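Local coordinates for dihydroorotase (Campylobacter jejuni subsp. jejuni, PDB 3PNU), which probably catalyses the reversible, zinc-dependent cyclization of carbamoyl aspartate to dihydroorotate in the de novo pyrimidine pathway, at residues His34-Asp39 / Met60-Pro65; Asn40-Leu45 / Lys340-Val345; Leu152-Glu157 / Leu183-Glu188; Leu198-Glu203 / Ser251-Val256. One frame throughout, in Å; residues are numbered along the deposited sequence.

Contact 1. Residues His34-Asp39 / Met60-Pro65. With ZN (zinc ion), chain D.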
loop_
_atom_site.group_PDB
_atom_site.type_symbol
_atom_site.label_atom_id
_atom_site.label_comp_id
_atom_site.label_asym_id
_atom_site.label_seq_id
_atom_site.Cartn_x
_atom_site.Cartn_y
_atom_site.Cartn_z
ATOM N N HIS A 34 6.200 18.957 14.408
ATOM C CA HIS A 34 4.948 18.361 13.931
ATOM C C HIS A 34 4.583 17.182 14.832
ATOM O O HIS A 34 5.086 16.094 14.631
ATOM C CB HIS A 34 5.098 17.892 12.466
ATOM C CG HIS A 34 3.813 17.469 11.832
ATOM N ND1 HIS A 34 3.281 18.109 10.731
ATOM C CD2 HIS A 34 2.937 16.484 12.154
ATOM C CE1 HIS A 34 2.144 17.523 10.394
ATOM N NE2 HIS A 34 1.909 16.537 11.243
ATOM N N LEU A 35 3.686 17.388 15.789
ATOM C CA LEU A 35 3.360 16.342 16.750
ATOM C C LEU A 35 1.888 16.232 17.086
ATOM O O LEU A 35 1.211 17.231 17.242
ATOM C CB LEU A 35 4.122 16.628 18.064
ATOM C CG LEU A 35 4.068 15.631 19.244
ATOM C CD1 LEU A 35 4.517 14.235 18.812
ATOM C CD2 LEU A 35 4.945 16.126 20.426
ATOM N N HIS A 36 1.410 14.993 17.211
ATOM C CA HIS A 36 0.016 14.711 17.621
ATOM C C HIS A 36 0.014 14.126 19.030
ATOM O O HIS A 36 0.620 13.083 19.269
ATOM C CB HIS A 36 -0.648 13.728 16.656
ATOM C CG HIS A 36 -0.850 14.286 15.292
ATOM N ND1 HIS A 36 -1.937 15.074 14.964
ATOM C CD2 HIS A 36 -0.100 14.191 14.177
ATOM C CE1 HIS A 36 -1.837 15.439 13.699
ATOM N NE2 HIS A 36 -0.733 14.915 13.201
ATOM N N LEU A 37 -0.655 14.808 19.956
ATOM C CA LEU A 37 -0.730 14.373 21.363
ATOM C C LEU A 37 -2.127 13.892 21.768
ATOM O O LEU A 37 -2.357 13.507 22.920
ATOM C CB LEU A 37 -0.340 15.528 22.294
ATOM C CG LEU A 37 1.111 15.985 22.325
ATOM C CD1 LEU A 37 1.262 17.189 23.281
ATOM C CD2 LEU A 37 2.010 14.837 22.729
ATOM N N ARG A 38 -3.065 13.940 20.830
ATOM C CA ARG A 38 -4.430 13.488 21.083
ATOM C C ARG A 38 -5.061 14.242 22.265
ATOM O O ARG A 38 -4.934 15.469 22.353
ATOM C CB ARG A 38 -4.453 11.974 21.310
ATOM C CG ARG A 38 -3.827 11.162 20.188
ATOM C CD ARG A 38 -4.428 11.504 18.808
ATOM N NE ARG A 38 -3.846 10.651 17.779
ATOM C CZ ARG A 38 -3.961 10.855 16.472
ATOM N NH1 ARG A 38 -4.621 11.908 16.010
ATOM N NH2 ARG A 38 -3.391 10.006 15.624
ATOM N N ASP A 39 -5.741 13.535 23.171
ATOM C CA ASP A 39 -6.373 14.223 24.289
ATOM C C ASP A 39 -6.778 13.268 25.399
ATOM O O ASP A 39 -6.557 12.065 25.315
ATOM C CB ASP A 39 -7.621 14.956 23.786
ATOM C CG ASP A 39 -7.968 16.153 24.636
ATOM O OD1 ASP A 39 -7.275 16.357 25.650
ATOM O OD2 ASP A 39 -8.907 16.906 24.278
ATOM N N MET A 60 -0.411 19.659 16.841
ATOM C CA MET A 60 -1.440 19.765 15.798
ATOM C C MET A 60 -2.832 19.759 16.420
ATOM O O MET A 60 -3.043 19.120 17.455
ATOM C CB MET A 60 -1.251 18.708 14.720
ATOM C CG MET A 60 0.099 18.850 13.983
ATOM S SD MET A 60 0.260 20.493 13.238
ATOM C CE MET A 60 1.890 20.392 12.501
ATOM N N PRO A 61 -3.779 20.478 15.798
ATOM C CA PRO A 61 -5.087 20.662 16.360
ATOM C C PRO A 61 -6.174 19.732 15.839
ATOM O O PRO A 61 -7.363 20.049 16.004
ATOM C CB PRO A 61 -5.421 22.077 15.883
ATOM C CG PRO A 61 -4.824 22.128 14.488
ATOM C CD PRO A 61 -3.706 21.100 14.463
ATOM N N ASN A 62 -5.801 18.614 15.217
ATOM C CA ASN A 62 -6.810 17.710 14.643
ATOM C C ASN A 62 -7.512 16.868 15.707
ATOM O O ASN A 62 -7.395 15.642 15.739
ATOM C CB ASN A 62 -6.206 16.832 13.524
ATOM C CG ASN A 62 -5.130 15.912 14.023
ATOM O OD1 ASN A 62 -4.419 16.237 14.962
ATOM N ND2 ASN A 62 -4.997 14.745 13.391
ATOM N N LEU A 63 -8.223 17.556 16.595
ATOM C CA LEU A 63 -8.996 16.912 17.647
ATOM C C LEU A 63 -10.449 16.845 17.200
ATOM O O LEU A 63 -10.828 17.455 16.194
ATOM C CB LEU A 63 -8.916 17.709 18.962
ATOM C CG LEU A 63 -7.565 17.832 19.654
ATOM C CD1 LEU A 63 -7.709 18.723 20.875
ATOM C CD2 LEU A 63 -7.016 16.460 20.034
ATOM N N ILE A 64 -11.257 16.113 17.963
ATOM C CA ILE A 64 -12.676 15.962 17.678
ATOM C C ILE A 64 -13.452 16.617 18.810
ATOM O O ILE A 64 -13.516 16.078 19.912
ATOM C CB ILE A 64 -13.076 14.494 17.628
ATOM C CG1 ILE A 64 -12.092 13.691 16.765
ATOM C CG2 ILE A 64 -14.514 14.368 17.125
ATOM C CD1 ILE A 64 -12.287 12.194 16.860
ATOM N N PRO A 65 -14.014 17.803 18.564
ATOM C CA PRO A 65 -13.955 18.573 17.324
ATOM C C PRO A 65 -12.619 19.299 17.218
ATOM O O PRO A 65 -11.888 19.391 18.205
ATOM C CB PRO A 65 -15.105 19.569 17.472
ATOM C CG PRO A 65 -15.223 19.795 18.949
ATOM C CD PRO A 65 -14.664 18.553 19.647
HETATM ZN ZN ZN D . 0.197 15.300 11.221
HETATM O O HOH W 1 -2.369 17.292 18.941
HETATM O O HOH W 2 -3.249 12.406 12.985
HETATM O O HOH W 3 -3.521 15.098 17.846
HETATM O O HOH W 4 -5.925 14.238 17.025
HETATM O O HOH W 5 0.165 14.018 9.182
#

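Contact 2. Residues Asn40-Leu45 / Lys340-Val345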
loop_
_atom_site.group_PDB
_atom_site.type_symbol
_atom_site.label_atom_id
_atom_site.label_comp_id
_atom_site.label_asym_id
_atom_site.label_seq_id
_atom_site.Cartn_x
_atom_site.Cartn_y
_atom_site.Cartn_z
ATOM N N ASN A 40 -7.354 13.840 26.454
ATOM C CA ASN A 40 -7.889 13.081 27.562
ATOM C C ASN A 40 -6.870 12.069 28.047
ATOM O O ASN A 40 -5.716 12.427 28.272
ATOM C CB ASN A 40 -9.192 12.409 27.125
ATOM C CG ASN A 40 -10.160 13.384 26.483
ATOM O OD1 ASN A 40 -10.200 14.571 26.824
ATOM N ND2 ASN A 40 -10.951 12.886 25.542
ATOM N N GLN A 41 -7.270 10.806 28.169
ATOM C CA GLN A 41 -6.380 9.774 28.696
ATOM C C GLN A 41 -5.183 9.446 27.801
ATOM O O GLN A 41 -4.095 9.151 28.300
ATOM C CB GLN A 41 -7.186 8.515 29.063
ATOM C CG GLN A 41 -8.098 8.708 30.312
ATOM C CD GLN A 41 -9.289 9.647 30.105
ATOM O OE1 GLN A 41 -9.993 9.567 29.100
ATOM N NE2 GLN A 41 -9.538 10.517 31.086
ATOM N N MET A 42 -5.379 9.504 26.489
ATOM C CA MET A 42 -4.292 9.220 25.544
ATOM C C MET A 42 -3.145 10.236 25.724
ATOM O O MET A 42 -1.957 9.883 25.743
ATOM C CB MET A 42 -4.819 9.245 24.091
ATOM C CG MET A 42 -3.732 8.971 23.030
ATOM S SD MET A 42 -2.961 7.346 23.126
ATOM C CE MET A 42 -4.344 6.325 22.571
ATOM N N LEU A 43 -3.523 11.499 25.851
ATOM C CA LEU A 43 -2.559 12.557 26.068
ATOM C C LEU A 43 -1.681 12.258 27.282
ATOM O O LEU A 43 -0.459 12.331 27.186
ATOM C CB LEU A 43 -3.282 13.884 26.241
ATOM C CG LEU A 43 -2.414 15.088 26.568
ATOM C CD1 LEU A 43 -1.249 15.232 25.591
ATOM C CD2 LEU A 43 -3.288 16.327 26.574
ATOM N N GLU A 44 -2.305 11.894 28.406
ATOM C CA GLU A 44 -1.575 11.585 29.654
ATOM C C GLU A 44 -0.548 10.464 29.484
ATOM O O GLU A 44 0.449 10.404 30.212
ATOM C CB GLU A 44 -2.557 11.213 30.786
ATOM C CG GLU A 44 -3.524 12.341 31.182
ATOM C CD GLU A 44 -4.688 11.867 32.059
ATOM O OE1 GLU A 44 -4.645 10.716 32.568
ATOM O OE2 GLU A 44 -5.655 12.656 32.229
ATOM N N LEU A 45 -0.785 9.584 28.521
ATOM C CA LEU A 45 0.123 8.461 28.280
ATOM C C LEU A 45 1.311 8.774 27.362
ATOM O O LEU A 45 2.441 8.401 27.662
ATOM C CB LEU A 45 -0.663 7.283 27.694
ATOM C CG LEU A 45 0.156 6.047 27.286
ATOM C CD1 LEU A 45 1.029 5.550 28.420
ATOM C CD2 LEU A 45 -0.777 4.943 26.792
ATOM N N LYS A 340 -3.820 2.338 32.174
ATOM C CA LYS A 340 -5.186 1.994 32.555
ATOM C C LYS A 340 -6.210 2.155 31.423
ATOM O O LYS A 340 -7.136 1.345 31.290
ATOM C CB LYS A 340 -5.536 2.935 33.728
ATOM C CG LYS A 340 -6.863 2.794 34.471
ATOM C CD LYS A 340 -6.925 3.941 35.527
ATOM C CE LYS A 340 -8.208 4.002 36.360
ATOM N NZ LYS A 340 -8.289 2.901 37.362
ATOM N N TYR A 341 -6.031 3.181 30.593
ATOM C CA TYR A 341 -7.007 3.501 29.537
ATOM C C TYR A 341 -6.666 3.102 28.081
ATOM O O TYR A 341 -7.571 2.788 27.293
ATOM C CB TYR A 341 -7.286 5.013 29.586
ATOM C CG TYR A 341 -7.631 5.524 30.975
ATOM C CD1 TYR A 341 -8.948 5.526 31.432
ATOM C CD2 TYR A 341 -6.638 6.007 31.829
ATOM C CE1 TYR A 341 -9.270 5.993 32.708
ATOM C CE2 TYR A 341 -6.951 6.478 33.108
ATOM C CZ TYR A 341 -8.271 6.468 33.542
ATOM O OH TYR A 341 -8.597 6.929 34.804
ATOM N N ASN A 342 -5.384 3.119 27.726
ATOM C CA ASN A 342 -4.944 2.825 26.352
ATOM C C ASN A 342 -3.646 2.025 26.292
ATOM O O ASN A 342 -2.968 1.830 27.294
ATOM C CB ASN A 342 -4.748 4.145 25.569
ATOM C CG ASN A 342 -6.068 4.858 25.247
ATOM O OD1 ASN A 342 -6.881 4.361 24.470
ATOM N ND2 ASN A 342 -6.254 6.052 25.807
ATOM N N GLN A 343 -3.320 1.561 25.097
ATOM C CA GLN A 343 -2.093 0.813 24.847
ATOM C C GLN A 343 -1.714 1.100 23.399
ATOM O O GLN A 343 -2.514 0.901 22.487
ATOM C CB GLN A 343 -2.273 -0.676 25.135
ATOM C CG GLN A 343 -3.460 -1.315 24.440
ATOM C CD GLN A 343 -3.778 -2.708 24.978
ATOM O OE1 GLN A 343 -3.225 -3.136 25.992
ATOM N NE2 GLN A 343 -4.684 -3.411 24.303
ATOM N N VAL A 344 -0.496 1.589 23.205
ATOM C CA VAL A 344 -0.023 2.004 21.893
ATOM C C VAL A 344 1.230 1.266 21.490
ATOM O O VAL A 344 2.098 1.023 22.317
ATOM C CB VAL A 344 0.290 3.513 21.912
ATOM C CG1 VAL A 344 0.860 3.956 20.587
ATOM C CG2 VAL A 344 -0.979 4.324 22.264
ATOM N N VAL A 345 1.311 0.914 20.205
ATOM C CA VAL A 345 2.466 0.225 19.659
ATOM C C VAL A 345 3.397 1.290 19.110
ATOM O O VAL A 345 3.011 2.085 18.259
ATOM C CB VAL A 345 2.097 -0.747 18.509
ATOM C CG1 VAL A 345 3.344 -1.507 18.049
ATOM C CG2 VAL A 345 0.989 -1.734 18.940
#

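Contact 3. Residues Leu152-Glu157 / Leu183-Glu188. With ZN (zinc ion), chain C.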
loop_
_atom_site.group_PDB
_atom_site.type_symbol
_atom_site.label_atom_id
_atom_site.label_comp_id
_atom_site.label_asym_id
_atom_site.label_seq_id
_atom_site.Cartn_x
_atom_site.Cartn_y
_atom_site.Cartn_z
ATOM N N LEU A 152 1.436 29.462 7.959
ATOM C CA LEU A 152 0.441 28.485 7.504
ATOM C C LEU A 152 1.164 27.141 7.348
ATOM O O LEU A 152 2.109 27.022 6.542
ATOM C CB LEU A 152 -0.191 28.905 6.169
ATOM C CG LEU A 152 -1.318 28.013 5.593
ATOM C CD1 LEU A 152 -2.617 28.109 6.403
ATOM C CD2 LEU A 152 -1.604 28.339 4.156
ATOM N N LEU A 153 0.748 26.168 8.164
ATOM C CA LEU A 153 1.275 24.826 8.158
ATOM C C LEU A 153 0.245 24.044 7.343
ATOM O O LEU A 153 -0.957 24.158 7.593
ATOM C CB LEU A 153 1.358 24.274 9.598
ATOM C CG LEU A 153 1.850 25.257 10.676
ATOM C CD1 LEU A 153 1.898 24.559 12.043
ATOM C CD2 LEU A 153 3.214 25.909 10.328
ATOM N N VAL A 154 0.687 23.245 6.382
ATOM C CA VAL A 154 -0.254 22.563 5.505
ATOM C C VAL A 154 0.010 21.092 5.337
ATOM O O VAL A 154 1.144 20.680 5.216
ATOM C CB VAL A 154 -0.132 23.220 4.094
ATOM C CG1 VAL A 154 -1.043 22.562 3.054
ATOM C CG2 VAL A 154 -0.405 24.727 4.205
ATOM N N HIS A 155 -1.047 20.287 5.358
ATOM C CA HIS A 155 -0.936 18.860 5.055
ATOM C C HIS A 155 -1.172 18.853 3.539
ATOM O O HIS A 155 -2.308 18.934 3.079
ATOM C CB HIS A 155 -1.999 18.053 5.797
ATOM C CG HIS A 155 -1.962 16.587 5.483
ATOM N ND1 HIS A 155 -1.615 15.631 6.411
ATOM C CD2 HIS A 155 -2.173 15.922 4.322
ATOM C CE1 HIS A 155 -1.647 14.436 5.849
ATOM N NE2 HIS A 155 -1.977 14.585 4.579
ATOM N N GLY A 156 -0.095 18.796 2.765
ATOM C CA GLY A 156 -0.170 18.905 1.293
ATOM C C GLY A 156 -0.493 17.665 0.464
ATOM O O GLY A 156 0.387 17.040 -0.105
ATOM N N GLU A 157 -1.773 17.336 0.370
ATOM C CA GLU A 157 -2.228 16.197 -0.421
ATOM C C GLU A 157 -3.581 16.473 -1.008
ATOM O O GLU A 157 -4.448 17.024 -0.325
ATOM C CB GLU A 157 -2.371 14.929 0.419
ATOM C CG GLU A 157 -1.095 14.248 0.763
ATOM C CD GLU A 157 -1.319 12.871 1.377
ATOM O OE1 GLU A 157 -2.034 12.746 2.402
ATOM O OE2 GLU A 157 -0.760 11.917 0.833
ATOM N N LEU A 183 3.814 35.470 3.227
ATOM C CA LEU A 183 3.303 34.455 4.146
ATOM C C LEU A 183 4.311 33.299 4.258
ATOM O O LEU A 183 4.860 32.855 3.254
ATOM C CB LEU A 183 1.989 33.908 3.611
ATOM C CG LEU A 183 1.212 32.857 4.415
ATOM C CD1 LEU A 183 0.738 33.384 5.786
ATOM C CD2 LEU A 183 0.022 32.398 3.623
ATOM N N LYS A 184 4.574 32.825 5.465
ATOM C CA LYS A 184 5.413 31.656 5.617
ATOM C C LYS A 184 4.496 30.467 5.435
ATOM O O LYS A 184 3.474 30.339 6.123
ATOM C CB LYS A 184 6.098 31.595 6.980
ATOM C CG LYS A 184 7.231 32.566 7.104
ATOM C CD LYS A 184 7.855 32.501 8.493
ATOM C CE LYS A 184 8.857 33.607 8.655
ATOM N NZ LYS A 184 9.092 33.874 10.083
ATOM N N ILE A 185 4.856 29.611 4.491
ATOM C CA ILE A 185 4.072 28.445 4.179
ATOM C C ILE A 185 4.946 27.230 4.419
ATOM O O ILE A 185 5.952 27.031 3.728
ATOM C CB ILE A 185 3.588 28.473 2.717
ATOM C CG1 ILE A 185 2.789 29.755 2.437
ATOM C CG2 ILE A 185 2.760 27.257 2.415
ATOM C CD1 ILE A 185 2.344 29.945 0.977
ATOM N N VAL A 186 4.570 26.425 5.404
ATOM C CA VAL A 186 5.347 25.235 5.730
ATOM C C VAL A 186 4.676 23.991 5.166
ATOM O O VAL A 186 3.559 23.644 5.544
ATOM C CB VAL A 186 5.559 25.078 7.254
ATOM C CG1 VAL A 186 6.501 23.898 7.553
ATOM C CG2 VAL A 186 6.131 26.360 7.820
ATOM N N MET A 187 5.367 23.358 4.221
ATOM C CA MET A 187 4.916 22.122 3.612
ATOM C C MET A 187 5.229 21.013 4.625
ATOM O O MET A 187 6.370 20.563 4.726
ATOM C CB MET A 187 5.678 21.883 2.298
ATOM C CG MET A 187 5.530 23.021 1.275
ATOM S SD MET A 187 6.269 22.699 -0.341
ATOM C CE MET A 187 7.982 22.474 0.101
ATOM N N GLU A 188 4.233 20.592 5.401
ATOM C CA GLU A 188 4.455 19.549 6.414
ATOM C C GLU A 188 4.764 18.198 5.844
ATOM O O GLU A 188 4.373 17.878 4.716
ATOM C CB GLU A 188 3.249 19.427 7.338
ATOM C CG GLU A 188 3.021 20.669 8.183
ATOM C CD GLU A 188 4.177 20.948 9.155
ATOM O OE1 GLU A 188 4.942 20.006 9.531
ATOM O OE2 GLU A 188 4.299 22.122 9.547
HETATM ZN ZN ZN C . -0.397 15.622 8.087
HETATM O O HOH W 6 2.894 18.778 2.482
HETATM O O HOH W 5 0.165 14.018 9.182
#

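Contact 4. Residues Leu198-Glu203 / Ser251-Val256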
loop_
_atom_site.group_PDB
_atom_site.type_symbol
_atom_site.label_atom_id
_atom_site.label_comp_id
_atom_site.label_asym_id
_atom_site.label_seq_id
_atom_site.Cartn_x
_atom_site.Cartn_y
_atom_site.Cartn_z
ATOM N N LEU A 198 10.618 21.947 -5.160
ATOM C CA LEU A 198 9.782 23.146 -5.079
ATOM C C LEU A 198 10.199 24.047 -3.912
ATOM O O LEU A 198 10.053 25.247 -3.980
ATOM C CB LEU A 198 8.301 22.782 -4.922
ATOM C CG LEU A 198 7.281 23.928 -5.028
ATOM C CD1 LEU A 198 7.152 24.460 -6.490
ATOM C CD2 LEU A 198 5.931 23.484 -4.537
ATOM N N LEU A 199 10.710 23.449 -2.846
ATOM C CA LEU A 199 11.166 24.172 -1.673
ATOM C C LEU A 199 12.185 25.259 -2.037
ATOM O O LEU A 199 12.208 26.321 -1.414
ATOM C CB LEU A 199 11.814 23.190 -0.700
ATOM C CG LEU A 199 12.273 23.656 0.676
ATOM C CD1 LEU A 199 11.130 24.241 1.529
ATOM C CD2 LEU A 199 12.942 22.475 1.433
ATOM N N LYS A 200 13.028 24.969 -3.033
ATOM C CA LYS A 200 14.082 25.887 -3.474
ATOM C C LYS A 200 13.558 27.001 -4.368
ATOM O O LYS A 200 14.229 27.982 -4.559
ATOM C CB LYS A 200 15.098 25.144 -4.338
ATOM C CG LYS A 200 15.666 23.819 -3.812
ATOM C CD LYS A 200 16.762 23.944 -2.779
ATOM C CE LYS A 200 17.381 22.554 -2.533
ATOM N NZ LYS A 200 18.600 22.568 -1.696
ATOM N N ASP A 201 12.371 26.843 -4.948
ATOM C CA ASP A 201 11.853 27.847 -5.892
ATOM C C ASP A 201 11.194 29.074 -5.276
ATOM O O ASP A 201 10.999 30.056 -5.973
ATOM C CB ASP A 201 10.837 27.212 -6.862
ATOM C CG ASP A 201 11.451 26.144 -7.778
ATOM O OD1 ASP A 201 12.701 26.040 -7.870
ATOM O OD2 ASP A 201 10.654 25.402 -8.417
ATOM N N TYR A 202 10.804 29.035 -4.006
ATOM C CA TYR A 202 10.133 30.204 -3.413
ATOM C C TYR A 202 10.667 30.473 -2.024
ATOM O O TYR A 202 10.755 29.570 -1.194
ATOM C CB TYR A 202 8.599 30.020 -3.405
ATOM C CG TYR A 202 7.990 29.908 -4.792
ATOM C CD1 TYR A 202 7.475 31.029 -5.456
ATOM C CD2 TYR A 202 7.936 28.671 -5.451
ATOM C CE1 TYR A 202 6.918 30.919 -6.756
ATOM C CE2 TYR A 202 7.387 28.552 -6.730
ATOM C CZ TYR A 202 6.884 29.681 -7.381
ATOM O OH TYR A 202 6.358 29.539 -8.644
ATOM N N GLU A 203 11.024 31.720 -1.766
ATOM C CA GLU A 203 11.605 32.093 -0.472
ATOM C C GLU A 203 10.681 31.874 0.709
ATOM O O GLU A 203 11.146 31.636 1.795
ATOM C CB GLU A 203 12.056 33.554 -0.486
ATOM C CG GLU A 203 13.203 33.812 -1.445
ATOM C CD GLU A 203 13.476 35.288 -1.647
ATOM O OE1 GLU A 203 13.984 35.634 -2.731
ATOM O OE2 GLU A 203 13.166 36.101 -0.746
ATOM N N SER A 251 22.206 17.383 4.866
ATOM C CA SER A 251 22.977 18.583 4.566
ATOM C C SER A 251 22.590 19.737 5.500
ATOM O O SER A 251 23.203 20.788 5.463
ATOM C CB SER A 251 22.726 19.028 3.139
ATOM O OG SER A 251 21.383 19.497 2.990
ATOM N N GLY A 252 21.566 19.541 6.322
ATOM C CA GLY A 252 21.092 20.581 7.222
ATOM C C GLY A 252 20.456 21.768 6.519
ATOM O O GLY A 252 20.353 22.836 7.107
ATOM N N TYR A 253 20.015 21.588 5.272
ATOM C CA TYR A 253 19.386 22.677 4.507
ATOM C C TYR A 253 18.496 23.538 5.414
ATOM O O TYR A 253 17.592 23.041 6.080
ATOM C CB TYR A 253 18.615 22.147 3.305
ATOM C CG TYR A 253 18.076 23.245 2.445
ATOM C CD1 TYR A 253 18.930 24.015 1.680
ATOM C CD2 TYR A 253 16.709 23.517 2.390
ATOM C CE1 TYR A 253 18.453 25.038 0.886
ATOM C CE2 TYR A 253 16.220 24.541 1.588
ATOM C CZ TYR A 253 17.102 25.294 0.842
ATOM O OH TYR A 253 16.645 26.307 0.035
ATOM N N GLU A 254 18.778 24.834 5.397
ATOM C CA GLU A 254 18.174 25.813 6.304
ATOM C C GLU A 254 16.643 25.946 6.356
ATOM O O GLU A 254 16.115 26.386 7.380
ATOM C CB GLU A 254 18.794 27.189 6.028
ATOM C CG GLU A 254 18.489 27.696 4.617
ATOM C CD GLU A 254 19.229 28.973 4.250
ATOM O OE1 GLU A 254 19.491 29.146 3.045
ATOM O OE2 GLU A 254 19.562 29.784 5.152
ATOM N N LYS A 255 15.934 25.594 5.284
ATOM C CA LYS A 255 14.475 25.729 5.282
ATOM C C LYS A 255 13.731 24.428 5.656
ATOM O O LYS A 255 12.492 24.376 5.607
ATOM C CB LYS A 255 13.985 26.274 3.942
ATOM C CG LYS A 255 14.645 27.597 3.549
ATOM C CD LYS A 255 13.836 28.383 2.509
ATOM C CE LYS A 255 13.516 27.609 1.234
ATOM N NZ LYS A 255 12.562 28.392 0.356
ATOM N N VAL A 256 14.491 23.390 6.018
ATOM C CA VAL A 256 13.921 22.125 6.429
ATOM C C VAL A 256 14.075 21.986 7.944
ATOM O O VAL A 256 15.106 22.352 8.499
ATOM C CB VAL A 256 14.564 20.963 5.691
ATOM C CG1 VAL A 256 14.301 19.662 6.419
ATOM C CG2 VAL A 256 14.042 20.915 4.250
#

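Contact 1. Residues His34-Asp39 / Met60-Pro65
With chi1 at -62° and a second bend at CG, M60 folds across the two metal-binding histidines, its CG over a face of the H36 ring and its CE over a face of H34, 3.5 Å from the H34 ring centroid. N62 (chi1 63°, CG between backbone N and carbonyl carbon) brings its amide to the edge of the H36 ring, the two planes 60° apart. There H36 ND1 gives N62 OD1 a short but bent, weak hydrogen bond of 2.7 Å, while H36 NE2 binds the zinc ion at 2.2 Å; H34 NE2 is the second histidine ligand at 2.1 Å. N62 ND2 is held by T124 O. E188 holds the H34 ring at ND1; the weak N62 bond steadies H36 less firmly. Waters bridge R38 to N62, two residues predicted to bind substrate, and L63 CD2 rests 3.3 Å from R38 O. The pair H34 and H36 is the HxH motif at the end of the first barrel strand in the amidohydrolase fold. A backbone bond, M60 N to L35 O (2.9 Å), prolongs the pairing of strand 31-35 with strand 56-59, while Y76 of helix 70-84 touches D39 and L63.

Contact 2. Residues Asn40-Leu45 / Lys340-Val345
Q41 and Y341 meet closely: Q41 CG sits over the centre of the tyrosine ring, 3.3 Å from its centroid and 15° off the normal, a CH-pi contact. A bend at chi2 (69°) carries the glutamine amide off the ring axis, so the aliphatic part of the chain does the touching; the amide plane stands 45° from the ring. K340 CG lies over the opposite face, offset toward the rim, and the ring is thus flanked by carbon on both faces. Further along, N342 points toward the helix and presents its amide to M42, whose side chain it crosses at about a right angle; M42 CE is 3.5 Å from N342 CG. The bend of M42 at chi2 places SD 3.7 Å from V344 CG2, and the one at chi3 swings CE over to the N342 amide. The contact lays the N-terminal part of helix 40-51, which follows the metal-binding strand of the TIM barrel, against the hairpin of strands 337-338 and 343-344 near the C terminus. V344 is paired with Y337 in that hairpin, and D339 accepts a hydrogen bond from N342 N at its turn. M42, N342 and V344 interlock at the buried end, where V344 also touches P264, whereas the close Q41-Y341 contact lies at the solvent side and is made through carbon alone. L45 packs more loosely, its CD2 3.8 Å from N342 O and 4.2 Å from N342 CB.

Contact 3. Residues Leu152-Glu157 / Leu183-Glu188
The E188 side chain runs back alongside strand 152-154, starting next to its backbone bond, E188 N to V154 O at 3.1 Å. Its CB lies 3.2 Å from V154 O, and CG stays close to the same oxygen. A bend at chi2 (-64°) then turns the carboxylate along the neighbouring strand, where E188 OE2 comes 3.6 Å from L153 CB. The other oxygen, OE1, is taken by T208 OG1 and by the zinc ligand H34. Strands 152-154 and 185-187 are the parallel pair of a beta-alpha-beta unit of the TIM barrel, with helix 170-179 in the crossover. Their backbones are joined by a ladder in which L152 is gripped twice, its N donating to K184 O at 2.9 Å and its O accepting from V186 N at 2.8 Å; V154 N to V186 O continues it. L153 CD2 packs 3.9 Å from V186 CG2 on one face of the sheet. L152, V154, I185 and M187 take the other face, toward helices 135-147 and 170-179. Beyond the strand, H155 binds the second zinc ion through ND1 at 2.1 Å, while its NE2 donates in the ring plane to E157 OE1, 2.9 Å away.

Contact 4. Residues Leu198-Glu203 / Ser251-Val256
The side chains of L199 and Y253 run antiparallel past one another where the end of helix 193-201 meets the loop between helix 239-250 and strand 256-258, on the outer layer of the TIM barrel. The loop opens with a Schellman motif, G252 leaving the helix with positive phi, and continues as a type I beta turn from Y253 to V256 that carries Y253 and K255 toward helix 193-201. The Y253 ring takes two neighbours in different ways. K200 bends at chi2 and crosses the tyrosine obliquely, bringing its ammonium over one face: K200 NZ is 3.9 Å from the Y253 centroid and 24° off the ring normal, a cation-pi contact displaced toward the rim. L199 comes to the ring at a slant, CD2 3.9 Å from Y253 CE2. L199 CD2 also packs 3.4 Å from V256 CG2, the leucine and valine side chains lying about perpendicular. L248 of helix 239-250 also touches L199, K200, Y253 and V256. K255 runs antiparallel to L199, its CE 4.1 Å from L199 CD1. Its chain is bent at chi3 (-55°), which carries the ammonium past the leucine to the backbone at the helix end. L205 O at the start of strand 205-209 is a further acceptor for this ammonium, which thus ties the end of the helix to the strand that follows. Across the contact, K255 NZ donates to L199 O at 2.7 Å, meeting the oxygen nearly head-on with a C=O...N angle of 168°.

Overall arrangement
From the N terminus, contact 1 closes a short loop running through helix 40-51 and strand 56-59. Contact 2 starts inside that loop and crosses it, its second half arriving almost 300 residues later from the C-terminal hairpin; L37 and L43 touch where the two contacts meet. Contacts 3 and 4 follow in series, both nested within the long loop of contact 2. Contact 3 joins two parallel barrel strands, and contact 4 ties the next helix to the loop before strand 256-258; M187 packs on L198 and L199 between them. Contacts 1 and 3 share the zinc-bound water and meet at the metal centre, whereas contacts 2 and 4 lie about 36 Å apart, centre to centre.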